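Long-range contact in putative dihydrodipicolinate synthase (PDB 2PCQ), which belongs to the dihydrodipicolinate synthase family and folds as a TIM barrel, four copies of which make up the assembly: residues 84-97 and 111-124. Residues are numbered along the deposited sequence; the frame is centred on the assembly and turned at random.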
# COMPACT_ATOMS: atom_id res chain seq x y z
N ALA A 84 -11.96 -3.41 -33.44
CA ALA A 84 -10.53 -3.65 -33.62
C ALA A 84 -10.30 -4.66 -34.74
O ALA A 84 -9.40 -4.48 -35.57
CB ALA A 84 -9.91 -4.16 -32.32
N LYS A 85 -11.11 -5.71 -34.77
CA LYS A 85 -10.98 -6.74 -35.78
C LYS A 85 -11.28 -6.19 -37.18
O LYS A 85 -10.58 -6.51 -38.14
CB LYS A 85 -11.92 -7.91 -35.47
CG LYS A 85 -11.73 -9.10 -36.38
CD LYS A 85 -12.66 -10.24 -36.04
CE LYS A 85 -12.51 -11.38 -37.04
NZ LYS A 85 -13.47 -12.48 -36.79
N ALA A 86 -12.32 -5.37 -37.27
CA ALA A 86 -12.71 -4.78 -38.55
C ALA A 86 -11.65 -3.81 -39.06
O ALA A 86 -11.53 -3.60 -40.26
CB ALA A 86 -14.06 -4.06 -38.41
N ALA A 87 -10.89 -3.23 -38.14
CA ALA A 87 -9.85 -2.28 -38.51
C ALA A 87 -8.60 -3.01 -39.01
O ALA A 87 -7.71 -2.40 -39.58
CB ALA A 87 -9.49 -1.40 -37.32
N GLY A 88 -8.55 -4.32 -38.79
CA GLY A 88 -7.42 -5.10 -39.23
C GLY A 88 -6.31 -5.21 -38.20
O GLY A 88 -5.17 -5.51 -38.53
N ALA A 89 -6.66 -4.98 -36.93
CA ALA A 89 -5.67 -5.06 -35.86
C ALA A 89 -5.06 -6.45 -35.77
O ALA A 89 -5.77 -7.45 -35.88
CB ALA A 89 -6.30 -4.67 -34.52
N MSE A 90 -3.75 -6.50 -35.56
CA MSE A 90 -3.01 -7.75 -35.43
C MSE A 90 -3.40 -8.48 -34.15
O MSE A 90 -3.47 -9.71 -34.11
CB MSE A 90 -1.51 -7.43 -35.45
CG MSE A 90 -0.65 -8.36 -34.63
SE MSE A 90 1.18 -7.82 -34.80
CE MSE A 90 1.04 -6.11 -33.83
N ALA A 91 -3.68 -7.71 -33.10
CA ALA A 91 -4.08 -8.29 -31.82
C ALA A 91 -4.55 -7.21 -30.86
O ALA A 91 -4.36 -6.02 -31.11
CB ALA A 91 -2.92 -9.07 -31.21
N LEU A 92 -5.17 -7.64 -29.77
CA LEU A 92 -5.66 -6.72 -28.75
C LEU A 92 -4.66 -6.71 -27.60
O LEU A 92 -3.84 -7.62 -27.47
CB LEU A 92 -7.00 -7.20 -28.20
CG LEU A 92 -8.19 -7.35 -29.15
CD1 LEU A 92 -9.29 -8.12 -28.45
CD2 LEU A 92 -8.68 -5.98 -29.60
N LEU A 93 -4.72 -5.67 -26.79
CA LEU A 93 -3.89 -5.54 -25.61
C LEU A 93 -4.96 -5.23 -24.57
O LEU A 93 -5.38 -4.09 -24.41
CB LEU A 93 -2.91 -4.37 -25.74
CG LEU A 93 -1.43 -4.78 -25.65
CD1 LEU A 93 -0.53 -3.58 -25.86
CD2 LEU A 93 -1.17 -5.41 -24.30
N ALA A 94 -5.43 -6.28 -23.89
CA ALA A 94 -6.51 -6.13 -22.93
C ALA A 94 -6.13 -6.13 -21.46
O ALA A 94 -5.37 -6.98 -21.00
CB ALA A 94 -7.57 -7.20 -23.18
N THR A 95 -6.69 -5.18 -20.72
CA THR A 95 -6.46 -5.05 -19.29
C THR A 95 -7.58 -5.79 -18.55
O THR A 95 -8.64 -6.04 -19.12
CB THR A 95 -6.53 -3.57 -18.86
OG1 THR A 95 -7.76 -3.01 -19.31
CG2 THR A 95 -5.36 -2.77 -19.44
N PRO A 96 -7.36 -6.14 -17.27
CA PRO A 96 -8.39 -6.84 -16.51
C PRO A 96 -9.49 -5.87 -16.07
O PRO A 96 -9.27 -4.66 -16.03
CB PRO A 96 -7.63 -7.36 -15.28
CG PRO A 96 -6.19 -7.35 -15.71
CD PRO A 96 -6.09 -6.10 -16.53
N PRO A 97 -10.70 -6.39 -15.78
CA PRO A 97 -11.77 -5.49 -15.35
C PRO A 97 -11.22 -4.79 -14.09
O PRO A 97 -10.41 -5.39 -13.38
CB PRO A 97 -12.92 -6.45 -15.03
CG PRO A 97 -12.72 -7.52 -16.06
CD PRO A 97 -11.21 -7.75 -16.02
N TYR A 111 -12.81 -13.92 -18.54
CA TYR A 111 -12.76 -12.70 -19.34
C TYR A 111 -11.80 -12.86 -20.52
O TYR A 111 -12.18 -12.68 -21.67
CB TYR A 111 -12.32 -11.52 -18.46
CG TYR A 111 -12.35 -10.18 -19.16
CD1 TYR A 111 -13.56 -9.59 -19.54
CD2 TYR A 111 -11.17 -9.50 -19.45
CE1 TYR A 111 -13.59 -8.35 -20.19
CE2 TYR A 111 -11.19 -8.26 -20.10
CZ TYR A 111 -12.40 -7.70 -20.46
OH TYR A 111 -12.41 -6.48 -21.11
N TYR A 112 -10.55 -13.20 -20.22
CA TYR A 112 -9.54 -13.37 -21.25
C TYR A 112 -9.81 -14.52 -22.21
O TYR A 112 -9.53 -14.41 -23.40
CB TYR A 112 -8.16 -13.54 -20.60
CG TYR A 112 -7.57 -12.24 -20.10
CD1 TYR A 112 -7.33 -12.04 -18.75
CD2 TYR A 112 -7.25 -11.22 -20.99
CE1 TYR A 112 -6.77 -10.84 -18.29
CE2 TYR A 112 -6.70 -10.02 -20.54
CZ TYR A 112 -6.46 -9.84 -19.19
OH TYR A 112 -5.90 -8.66 -18.75
N GLU A 113 -10.36 -15.62 -21.71
CA GLU A 113 -10.65 -16.76 -22.57
C GLU A 113 -11.76 -16.41 -23.55
O GLU A 113 -11.75 -16.86 -24.69
CB GLU A 113 -11.01 -17.98 -21.73
CG GLU A 113 -9.88 -18.41 -20.81
CD GLU A 113 -10.26 -19.57 -19.91
OE1 GLU A 113 -11.46 -19.77 -19.66
OE2 GLU A 113 -9.34 -20.27 -19.44
N ALA A 114 -12.72 -15.60 -23.11
CA ALA A 114 -13.82 -15.19 -23.97
C ALA A 114 -13.27 -14.33 -25.11
O ALA A 114 -13.63 -14.52 -26.27
CB ALA A 114 -14.85 -14.42 -23.17
N LEU A 115 -12.41 -13.37 -24.77
CA LEU A 115 -11.83 -12.49 -25.77
C LEU A 115 -10.90 -13.25 -26.72
O LEU A 115 -10.94 -13.06 -27.94
CB LEU A 115 -11.06 -11.35 -25.10
CG LEU A 115 -11.83 -10.43 -24.14
CD1 LEU A 115 -10.88 -9.37 -23.59
CD2 LEU A 115 -12.99 -9.76 -24.86
N ALA A 116 -10.06 -14.12 -26.16
CA ALA A 116 -9.10 -14.90 -26.94
C ALA A 116 -9.80 -15.85 -27.90
O ALA A 116 -9.22 -16.29 -28.89
CB ALA A 116 -8.18 -15.69 -26.01
N GLU A 117 -11.05 -16.18 -27.59
CA GLU A 117 -11.82 -17.08 -28.43
C GLU A 117 -12.16 -16.38 -29.74
O GLU A 117 -12.34 -17.03 -30.78
CB GLU A 117 -13.11 -17.49 -27.71
CG GLU A 117 -13.91 -18.58 -28.39
CD GLU A 117 -13.13 -19.87 -28.53
OE1 GLU A 117 -12.62 -20.38 -27.51
OE2 GLU A 117 -13.03 -20.38 -29.67
N LYS A 118 -12.23 -15.05 -29.71
CA LYS A 118 -12.58 -14.26 -30.89
C LYS A 118 -11.40 -13.54 -31.56
O LYS A 118 -11.47 -13.21 -32.75
CB LYS A 118 -13.63 -13.21 -30.50
CG LYS A 118 -14.85 -13.76 -29.76
CD LYS A 118 -15.70 -14.68 -30.63
CE LYS A 118 -16.33 -13.92 -31.79
NZ LYS A 118 -17.20 -14.80 -32.62
N MSE A 119 -10.33 -13.29 -30.81
CA MSE A 119 -9.22 -12.57 -31.40
C MSE A 119 -7.95 -12.76 -30.61
O MSE A 119 -7.97 -12.95 -29.40
CB MSE A 119 -9.53 -11.07 -31.45
CG MSE A 119 -9.24 -10.40 -32.76
SE MSE A 119 -9.55 -8.53 -32.51
CE MSE A 119 -7.80 -7.92 -33.14
N PRO A 120 -6.80 -12.70 -31.30
CA PRO A 120 -5.50 -12.85 -30.63
C PRO A 120 -5.31 -11.65 -29.73
O PRO A 120 -5.77 -10.55 -30.05
CB PRO A 120 -4.50 -12.86 -31.80
CG PRO A 120 -5.35 -13.35 -32.97
CD PRO A 120 -6.64 -12.64 -32.76
N LEU A 121 -4.67 -11.86 -28.60
CA LEU A 121 -4.43 -10.76 -27.69
C LEU A 121 -3.22 -10.91 -26.79
O LEU A 121 -2.68 -12.01 -26.60
CB LEU A 121 -5.67 -10.48 -26.81
CG LEU A 121 -6.16 -11.24 -25.56
CD1 LEU A 121 -7.28 -12.18 -25.93
CD2 LEU A 121 -5.03 -11.98 -24.86
N PHE A 122 -2.78 -9.77 -26.26
CA PHE A 122 -1.66 -9.71 -25.33
C PHE A 122 -2.31 -9.29 -24.01
O PHE A 122 -3.25 -8.50 -24.01
CB PHE A 122 -0.67 -8.63 -25.75
CG PHE A 122 0.26 -9.04 -26.86
CD1 PHE A 122 1.48 -9.63 -26.57
CD2 PHE A 122 -0.09 -8.82 -28.19
CE1 PHE A 122 2.35 -10.00 -27.59
CE2 PHE A 122 0.77 -9.19 -29.22
CZ PHE A 122 2.00 -9.78 -28.92
N LEU A 123 -1.83 -9.84 -22.91
CA LEU A 123 -2.36 -9.46 -21.61
C LEU A 123 -1.75 -8.07 -21.37
O LEU A 123 -0.63 -7.80 -21.79
CB LEU A 123 -1.90 -10.45 -20.53
CG LEU A 123 -2.27 -11.91 -20.78
CD1 LEU A 123 -1.86 -12.76 -19.59
CD2 LEU A 123 -3.78 -12.03 -21.02
N TYR A 124 -2.50 -7.19 -20.71
CA TYR A 124 -2.03 -5.83 -20.47
C TYR A 124 -1.96 -5.55 -18.97
O TYR A 124 -2.98 -5.34 -18.32
CB TYR A 124 -2.97 -4.83 -21.14
CG TYR A 124 -2.35 -3.48 -21.45
CD1 TYR A 124 -2.98 -2.59 -22.33
CD2 TYR A 124 -1.12 -3.09 -20.91
CE1 TYR A 124 -2.40 -1.37 -22.67
CE2 TYR A 124 -0.53 -1.87 -21.24
CZ TYR A 124 -1.18 -1.02 -22.12
OH TYR A 124 -0.60 0.18 -22.50
O HOH W 1 -13.62 -13.85 -34.41
O HOH W 2 -10.33 -4.87 -20.95
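Lys-85 lays its CB against SE of selenomethionine Met-119, and its extended chain carries NZ to a water that also binds Lys-118 O. Ala-89 CB meets the methyl end of Met-119, 3.8 Å from CE. The side chains of Leu-92 and Met-119 cross at about a right angle, Leu-92 CG lying 3.8 Å from Met-119 SE. The parallel backbone pairing runs through Leu-92: its N donates to Pro-120 O (3.0 Å) and its O accepts from Phe-122 N (2.7 Å). Leu-93 turns to the other side of the sheet, where CD2 sits over one face of the Tyr-124 ring, 4.1 Å from its centroid. That ring's OH is hydrogen-bonded to Lys-152. Ala-94 N continues the pairing to Phe-122 O. Ala-94 O is gripped twice, by Tyr-112 OH (2.9 Å) and Tyr-124 N, which arrive from opposite faces of its carbonyl plane. A water joins Thr-95 O to Tyr-111 OH. Pro-97 closes the contact, with CG 4.0 Å above the centre of the Tyr-111 ring, a CH-pi contact. The Tyr-111 side chain leaves the helix with CG opposite the backbone N (chi1 -175°), which carries the ring to the proline. Strand 91-94, helix 107-118 and strand 121-125 form a beta-alpha-beta unit of the TIM barrel.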